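Local coordinates for protein putative glycyl-glycine endopeptidase lytM (PDB 3NYY) that probably cleaves peptide bonds as a metalloendopeptidase of the M23 peptidase family, at residues F173-E185 with G193-G205. Residues are numbered along the deposited sequence; the frame is centred on the assembly and turned at random. Where two conformers were deposited one is given.
Sequences FYYAHLDSYAELE and GDLLGYMGDSGYG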
ATOM      1  N   PHE A 173      16.570   2.832  12.841  1.00 10.04           N
ATOM      2  CA  PHE A 173      15.139   2.771  12.567  1.00  9.47           C
ATOM      3  C   PHE A 173      14.578   4.177  12.565  1.00  9.60           C
ATOM      4  O   PHE A 173      14.720   4.909  13.542  1.00 11.13           O
ATOM      5  CB  PHE A 173      14.463   1.887  13.625  1.00  9.51           C
ATOM      6  CG  PHE A 173      14.724   0.422  13.416  1.00 10.39           C
ATOM      7  CD1 PHE A 173      15.950  -0.163  13.709  1.00 13.38           C
ATOM      8  CD2 PHE A 173      13.723  -0.368  12.871  1.00  9.48           C
ATOM      9  CE1 PHE A 173      16.160  -1.532  13.430  1.00 14.22           C
ATOM     10  CE2 PHE A 173      13.907  -1.696  12.626  1.00 13.70           C
ATOM     11  CZ  PHE A 173      15.135  -2.294  12.893  1.00 11.68           C
ATOM     12  N   TYR A 174      13.924   4.546  11.460  1.00 10.40           N
ATOM     13  CA  TYR A 174      13.481   5.889  11.189  1.00 10.18           C
ATOM     14  C   TYR A 174      11.985   5.957  11.187  1.00 11.74           C
ATOM     15  O   TYR A 174      11.371   5.211  10.446  1.00 10.98           O
ATOM     16  CB  TYR A 174      14.044   6.276   9.808  1.00 12.99           C
ATOM     17  CG  TYR A 174      13.636   7.618   9.234  1.00  9.25           C
ATOM     18  CD1 TYR A 174      14.055   8.807   9.821  1.00 12.81           C
ATOM     19  CD2 TYR A 174      12.861   7.702   8.088  1.00 12.33           C
ATOM     20  CE1 TYR A 174      13.688  10.025   9.248  1.00 12.45           C
ATOM     21  CE2 TYR A 174      12.533   8.912   7.530  1.00 11.87           C
ATOM     22  CZ  TYR A 174      12.953  10.073   8.110  1.00 13.10           C
ATOM     23  OH  TYR A 174      12.602  11.310   7.568  1.00 14.64           O
ATOM     24  N   TYR A 175      11.417   6.840  12.017  1.00 10.19           N
ATOM     25  CA  TYR A 175       9.959   6.952  12.195  1.00 10.34           C
ATOM     26  C   TYR A 175       9.591   8.385  11.868  1.00  9.73           C
ATOM     27  O   TYR A 175      10.037   9.320  12.548  1.00 10.14           O
ATOM     28  CB  TYR A 175       9.549   6.622  13.623  1.00 10.83           C
ATOM     29  CG  TYR A 175       9.981   5.255  14.116  1.00  9.24           C
ATOM     30  CD1 TYR A 175      11.290   5.041  14.567  1.00 12.03           C
ATOM     31  CD2 TYR A 175       9.066   4.210  14.228  1.00  9.03           C
ATOM     32  CE1 TYR A 175      11.712   3.803  15.048  1.00  7.74           C
ATOM     33  CE2 TYR A 175       9.463   2.979  14.711  1.00 12.07           C
ATOM     34  CZ  TYR A 175      10.791   2.758  15.111  1.00  8.27           C
ATOM     35  OH  TYR A 175      11.157   1.471  15.546  1.00  9.97           O
ATOM     36  N   ALA A 176       8.765   8.583  10.843  1.00  9.70           N
ATOM     37  CA  ALA A 176       8.479   9.914  10.301  1.00  9.93           C
ATOM     38  C   ALA A 176       6.983  10.252  10.171  1.00 10.07           C
ATOM     39  O   ALA A 176       6.097   9.385  10.255  1.00 11.00           O
ATOM     40  CB  ALA A 176       9.188  10.099   8.937  1.00 11.84           C
ATOM     41  N   HIS A 177       6.748  11.566  10.065  1.00 10.68           N
ATOM     42  CA  HIS A 177       5.428  12.219   9.922  1.00 11.98           C
ATOM     43  C   HIS A 177       4.587  12.205  11.186  1.00 11.14           C
ATOM     44  O   HIS A 177       3.358  12.411  11.102  1.00 11.90           O
ATOM     45  CB  HIS A 177       4.651  11.659   8.726  1.00 12.78           C
ATOM     46  CG  HIS A 177       5.444  11.652   7.467  1.00 13.79           C
ATOM     47  ND1 HIS A 177       5.963  12.805   6.922  1.00 15.13           N
ATOM     48  CD2 HIS A 177       5.893  10.636   6.693  1.00 15.61           C
ATOM     49  CE1 HIS A 177       6.680  12.500   5.849  1.00 17.84           C
ATOM     50  NE2 HIS A 177       6.660  11.192   5.693  1.00 15.16           N
ATOM     51  N   LEU A 178       5.245  12.024  12.343  1.00 10.44           N
ATOM     52  CA  LEU A 178       4.571  11.976  13.637  1.00  9.74           C
ATOM     53  C   LEU A 178       3.815  13.303  13.925  1.00 11.31           C
ATOM     54  O   LEU A 178       4.268  14.407  13.544  1.00 12.36           O
ATOM     55  CB  LEU A 178       5.560  11.714  14.790  1.00 10.96           C
ATOM     56  CG  LEU A 178       6.387  10.422  14.696  1.00  9.67           C
ATOM     57  CD1 LEU A 178       7.469  10.427  15.835  1.00 11.75           C
ATOM     58  CD2 LEU A 178       5.477   9.208  14.819  1.00 13.44           C
ATOM     59  N   ASP A 179       2.731  13.196  14.676  1.00 10.94           N
ATOM     60  CA  ASP A 179       1.979  14.384  15.091  1.00 11.95           C
ATOM     61  C   ASP A 179       2.628  14.961  16.329  1.00 12.86           C
ATOM     62  O   ASP A 179       2.586  16.184  16.583  1.00 13.41           O
ATOM     63  CB  ASP A 179       0.526  14.005  15.388  1.00 13.36           C
ATOM     64  CG  ASP A 179      -0.345  15.217  15.669  1.00 17.21           C
ATOM     65  OD1 ASP A 179      -0.461  16.073  14.752  1.00 17.74           O
ATOM     66  OD2 ASP A 179      -0.900  15.305  16.811  1.00 19.17           O
ATOM     67  N   SER A 180       3.220  14.091  17.135  1.00 13.30           N
ATOM     68  CA  SER A 180       3.875  14.508  18.352  1.00 10.64           C
ATOM     69  C   SER A 180       4.827  13.434  18.820  1.00 11.58           C
ATOM     70  O   SER A 180       4.765  12.277  18.337  1.00 12.00           O
ATOM     71  CB  SER A 180       2.826  14.758  19.433  1.00 14.99           C
ATOM     72  OG  SER A 180       2.260  13.550  19.889  1.00 14.45           O
ATOM     73  N   TYR A 181       5.684  13.804  19.778  1.00 13.34           N
ATOM     74  CA  TYR A 181       6.659  12.901  20.379  1.00 12.72           C
ATOM     75  C   TYR A 181       6.318  12.478  21.808  1.00 13.31           C
ATOM     76  O   TYR A 181       5.655  13.229  22.563  1.00 12.84           O
ATOM     77  CB  TYR A 181       7.987  13.578  20.453  1.00 13.81           C
ATOM     78  CG  TYR A 181       8.630  13.956  19.134  1.00  9.24           C
ATOM     79  CD1 TYR A 181       9.030  13.014  18.230  1.00 10.91           C
ATOM     80  CD2 TYR A 181       8.922  15.261  18.847  1.00 11.91           C
ATOM     81  CE1 TYR A 181       9.669  13.372  17.084  1.00 11.06           C
ATOM     82  CE2 TYR A 181       9.569  15.633  17.687  1.00 12.98           C
ATOM     83  CZ  TYR A 181       9.943  14.689  16.790  1.00 10.94           C
ATOM     84  OH  TYR A 181      10.620  15.087  15.629  1.00 10.77           O
ATOM     85  N   ALA A 182       6.830  11.304  22.175  1.00 12.63           N
ATOM     86  CA  ALA A 182       6.910  10.888  23.567  1.00 14.96           C
ATOM     87  C   ALA A 182       7.962  11.758  24.254  1.00 15.98           C
ATOM     88  O   ALA A 182       8.703  12.491  23.569  1.00 14.76           O
ATOM     89  CB  ALA A 182       7.266   9.415  23.631  1.00 13.49           C
ATOM     90  N   GLU A 183       8.063  11.688  25.594  1.00 16.94           N
ATOM     91  CA  GLU A 183       9.057  12.470  26.353  0.50 18.69           C
ATOM     92  C   GLU A 183      10.418  11.829  26.239  1.00 20.07           C
ATOM     93  O   GLU A 183      10.817  11.039  27.089  1.00 22.22           O
ATOM     94  CB  GLU A 183       8.670  12.575  27.827  0.50 20.83           C
ATOM     95  CG  GLU A 183       7.508  13.455  28.008  0.50 20.69           C
ATOM     96  CD  GLU A 183       7.186  13.745  29.461  0.50 27.12           C
ATOM     97  OE1 GLU A 183       7.965  13.356  30.366  0.50 26.67           O
ATOM     98  OE2 GLU A 183       6.150  14.374  29.677  0.50 28.06           O
ATOM     99  N   LEU A 184      11.114  12.143  25.152  1.00 16.46           N
ATOM    100  CA  LEU A 184      12.392  11.538  24.811  1.00 17.43           C
ATOM    101  C   LEU A 184      13.319  12.607  24.237  1.00 18.86           C
ATOM    102  O   LEU A 184      12.876  13.544  23.543  1.00 20.81           O
ATOM    103  CB  LEU A 184      12.229  10.421  23.768  1.00 17.05           C
ATOM    104  CG  LEU A 184      11.443   9.197  24.177  1.00 16.33           C
ATOM    105  CD1 LEU A 184      11.098   8.363  22.924  1.00 17.99           C
ATOM    106  CD2 LEU A 184      12.185   8.352  25.190  1.00 21.21           C
ATOM    107  N   GLU A 185      14.601  12.457  24.539  1.00 19.16           N
ATOM    108  CA  GLU A 185      15.618  13.334  23.999  1.00 20.57           C
ATOM    109  C   GLU A 185      16.719  12.491  23.421  1.00 19.57           C
ATOM    110  O   GLU A 185      16.885  11.326  23.806  1.00 18.41           O
ATOM    111  CB  GLU A 185      16.247  14.190  25.090  1.00 22.82           C
ATOM    112  CG  GLU A 185      15.240  15.027  25.851  1.00 32.47           C
ATOM    113  CD  GLU A 185      15.893  16.197  26.560  1.00 49.66           C
ATOM    114  OE1 GLU A 185      16.449  17.075  25.862  1.00 56.88           O
ATOM    115  OE2 GLU A 185      15.854  16.231  27.804  1.00 61.14           O
ATOM    116  N   GLY A 193       8.935  -1.567  22.278  1.00 13.03           N
ATOM    117  CA  GLY A 193       7.573  -1.368  22.786  1.00 15.10           C
ATOM    118  C   GLY A 193       7.321  -0.030  23.455  1.00 13.73           C
ATOM    119  O   GLY A 193       6.169   0.342  23.666  1.00 14.65           O
ATOM    120  N   ASP A 194       8.387   0.710  23.756  1.00 13.23           N
ATOM    121  CA  ASP A 194       8.242   2.057  24.344  1.00 14.48           C
ATOM    122  C   ASP A 194       7.623   3.025  23.353  1.00 12.37           C
ATOM    123  O   ASP A 194       7.967   3.012  22.185  1.00 13.00           O
ATOM    124  CB  ASP A 194       9.570   2.654  24.794  1.00 14.89           C
ATOM    125  CG  ASP A 194      10.150   2.003  26.040  1.00 17.83           C
ATOM    126  OD1 ASP A 194       9.471   1.190  26.685  1.00 19.88           O
ATOM    127  OD2 ASP A 194      11.309   2.331  26.365  1.00 17.85           O
ATOM    128  N   LEU A 195       6.783   3.912  23.868  1.00 13.33           N
ATOM    129  CA  LEU A 195       6.201   4.960  23.052  1.00 12.65           C
ATOM    130  C   LEU A 195       7.264   5.885  22.483  1.00 11.91           C
ATOM    131  O   LEU A 195       8.122   6.371  23.222  1.00 13.75           O
ATOM    132  CB  LEU A 195       5.221   5.754  23.902  1.00 14.49           C
ATOM    133  CG  LEU A 195       4.372   6.760  23.137  1.00 13.47           C
ATOM    134  CD1 LEU A 195       3.324   6.102  22.202  1.00 14.15           C
ATOM    135  CD2 LEU A 195       3.672   7.742  24.093  1.00 14.65           C
ATOM    136  N   LEU A 196       7.197   6.117  21.177  1.00 12.03           N
ATOM    137  CA  LEU A 196       8.005   7.140  20.511  1.00 10.88           C
ATOM    138  C   LEU A 196       7.207   8.407  20.181  1.00 12.05           C
ATOM    139  O   LEU A 196       7.802   9.487  20.074  1.00 12.63           O
ATOM    140  CB  LEU A 196       8.640   6.601  19.217  1.00 13.62           C
ATOM    141  CG  LEU A 196       9.618   5.436  19.379  1.00 12.59           C
ATOM    142  CD1 LEU A 196      10.184   4.944  17.993  1.00 13.18           C
ATOM    143  CD2 LEU A 196      10.748   5.764  20.418  1.00 14.49           C
ATOM    144  N   GLY A 197       5.887   8.294  19.985  1.00 11.34           N
ATOM    145  CA  GLY A 197       5.058   9.435  19.619  1.00 10.99           C
ATOM    146  C   GLY A 197       3.753   8.911  19.047  1.00 11.85           C
ATOM    147  O   GLY A 197       3.404   7.760  19.291  1.00 12.70           O
ATOM    148  N   TYR A 198       3.029   9.778  18.342  1.00 13.37           N
ATOM    149  CA  TYR A 198       1.750   9.418  17.733  1.00 12.41           C
ATOM    150  C   TYR A 198       1.804   9.677  16.275  1.00 13.21           C
ATOM    151  O   TYR A 198       2.377  10.684  15.814  1.00 11.27           O
ATOM    152  CB  TYR A 198       0.566  10.185  18.352  1.00 13.28           C
ATOM    153  CG  TYR A 198       0.346   9.730  19.781  1.00 14.10           C
ATOM    154  CD1 TYR A 198       1.103  10.287  20.819  1.00 18.44           C
ATOM    155  CD2 TYR A 198      -0.563   8.730  20.077  1.00 19.54           C
ATOM    156  CE1 TYR A 198       0.931   9.857  22.120  1.00 20.71           C
ATOM    157  CE2 TYR A 198      -0.729   8.295  21.385  1.00 18.96           C
ATOM    158  CZ  TYR A 198       0.013   8.848  22.386  1.00 23.59           C
ATOM    159  OH  TYR A 198      -0.180   8.395  23.693  1.00 26.58           O
HETATM  160  N   MSE A 199       1.206   8.737  15.538  1.00 12.46           N
HETATM  161  CA  MSE A 199       1.167   8.775  14.073  1.00 12.22           C
HETATM  162  C   MSE A 199       0.511  10.081  13.613  1.00 13.09           C
HETATM  163  O   MSE A 199      -0.536  10.481  14.148  1.00 12.78           O
HETATM  164  CB  MSE A 199       0.365   7.619  13.543  1.00 13.57           C
HETATM  165  CG  MSE A 199       0.456   7.448  12.053  1.00 14.28           C
HETATM  166 SE   MSE A 199      -0.813   6.170  11.353  0.75  9.81          SE
HETATM  167  CE  MSE A 199       0.047   4.622  11.964  1.00 15.37           C
ATOM    168  N   GLY A 200       1.104  10.748  12.627  1.00 10.82           N
ATOM    169  CA  GLY A 200       0.533  11.992  12.136  1.00 12.40           C
ATOM    170  C   GLY A 200       0.554  12.163  10.629  1.00 13.23           C
ATOM    171  O   GLY A 200       0.656  11.192   9.871  1.00 12.98           O
ATOM    172  N   ASP A 201       0.438  13.431  10.226  1.00 12.39           N
ATOM    173  CA  ASP A 201       0.530  13.835   8.837  1.00 15.23           C
ATOM    174  C   ASP A 201       1.411  15.036   8.669  1.00 14.21           C
ATOM    175  O   ASP A 201       1.175  15.886   7.802  1.00 19.05           O
ATOM    176  CB  ASP A 201      -0.872  14.054   8.253  1.00 14.08           C
ATOM    177  CG  ASP A 201      -1.694  15.116   8.986  1.00 18.32           C
ATOM    178  OD1 ASP A 201      -1.156  15.862   9.858  1.00 18.45           O
ATOM    179  OD2 ASP A 201      -2.916  15.201   8.673  1.00 22.37           O
ATOM    180  N   SER A 202       2.451  15.101   9.494  1.00 13.65           N
ATOM    181  CA  SER A 202       3.361  16.229   9.492  1.00 13.52           C
ATOM    182  C   SER A 202       4.371  16.135   8.369  1.00 16.00           C
ATOM    183  O   SER A 202       4.878  15.058   8.046  1.00 16.38           O
ATOM    184  CB  SER A 202       4.048  16.376  10.846  1.00 13.03           C
ATOM    185  OG  SER A 202       4.976  15.308  11.114  1.00 11.80           O
ATOM    186  N   GLY A 203       4.708  17.283   7.799  1.00 14.42           N
ATOM    187  CA  GLY A 203       5.729  17.351   6.777  1.00 15.40           C
ATOM    188  C   GLY A 203       5.348  18.300   5.663  1.00 20.23           C
ATOM    189  O   GLY A 203       4.248  18.881   5.661  1.00 21.08           O
ATOM    190  N   TYR A 204       6.291  18.450   4.733  1.00 24.82           N
ATOM    191  CA  TYR A 204       6.100  19.165   3.442  1.00 28.46           C
ATOM    192  C   TYR A 204       5.709  20.601   3.642  1.00 30.71           C
ATOM    193  O   TYR A 204       4.621  21.042   3.218  1.00 33.34           O
ATOM    194  CB  TYR A 204       5.096  18.442   2.535  1.00 29.26           C
ATOM    195  N   GLY A 205       6.584  21.318   4.336  1.00 29.58           N
ATOM    196  CA  GLY A 205       6.469  22.767   4.500  1.00 28.98           C
ATOM    197  C   GLY A 205       7.432  23.173   5.596  1.00 29.52           C
ATOM    198  O   GLY A 205       8.299  22.371   5.968  1.00 31.46           O
TER
HETATM  199  O   HOH W   1       3.449   9.225  11.614  1.00 11.48           O
HETATM  200  O   HOH W   2       0.292  15.568  12.209  1.00 14.21           O
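His-177 turns its imidazole edge to the backbone of Ser-202. Its CB lies 3.5 Å from Ser-202 O, CG follows beside the same oxygen, and ND1 donates to it at 2.7 Å, with that oxygen only 9° out of the ring plane; CE1 passes farther off. This bond fixes the ring's rotation, while His-216 and Phe-213 pack against the imidazole. With an alanine in its place, Ser-202 O would probably lose its donor, and His-216 and Phe-213 the ring they pack against. Small and polar, Ser-202 answers with its hydroxyl: chi1 of 69° swings OG to donate to Leu-178 O (2.7 Å), while Trp-161 N also bonds OG. Beyond this corner of the M23 peptidase domain, 180-181 runs antiparallel to 195-198, the central strand of a small three-stranded sheet. Ala-182 N reaches Leu-196 O at 2.9 Å, and Tyr-198 N reaches Ser-180 O. A classic bulge sets Leu-196 and Gly-197 both against Val-142 of strand 141-143; any CB on Gly-197 would strike Ser-180 O. Leu-196 suits its buried place by branching: CD1 sits over the centre of the Tyr-175 ring in a CH-pi contact, 3.5 Å from the centroid, while CD2 meets Leu-184 CD1 at 3.6 Å. The Tyr-175 hydroxyl bonds Met-145 N.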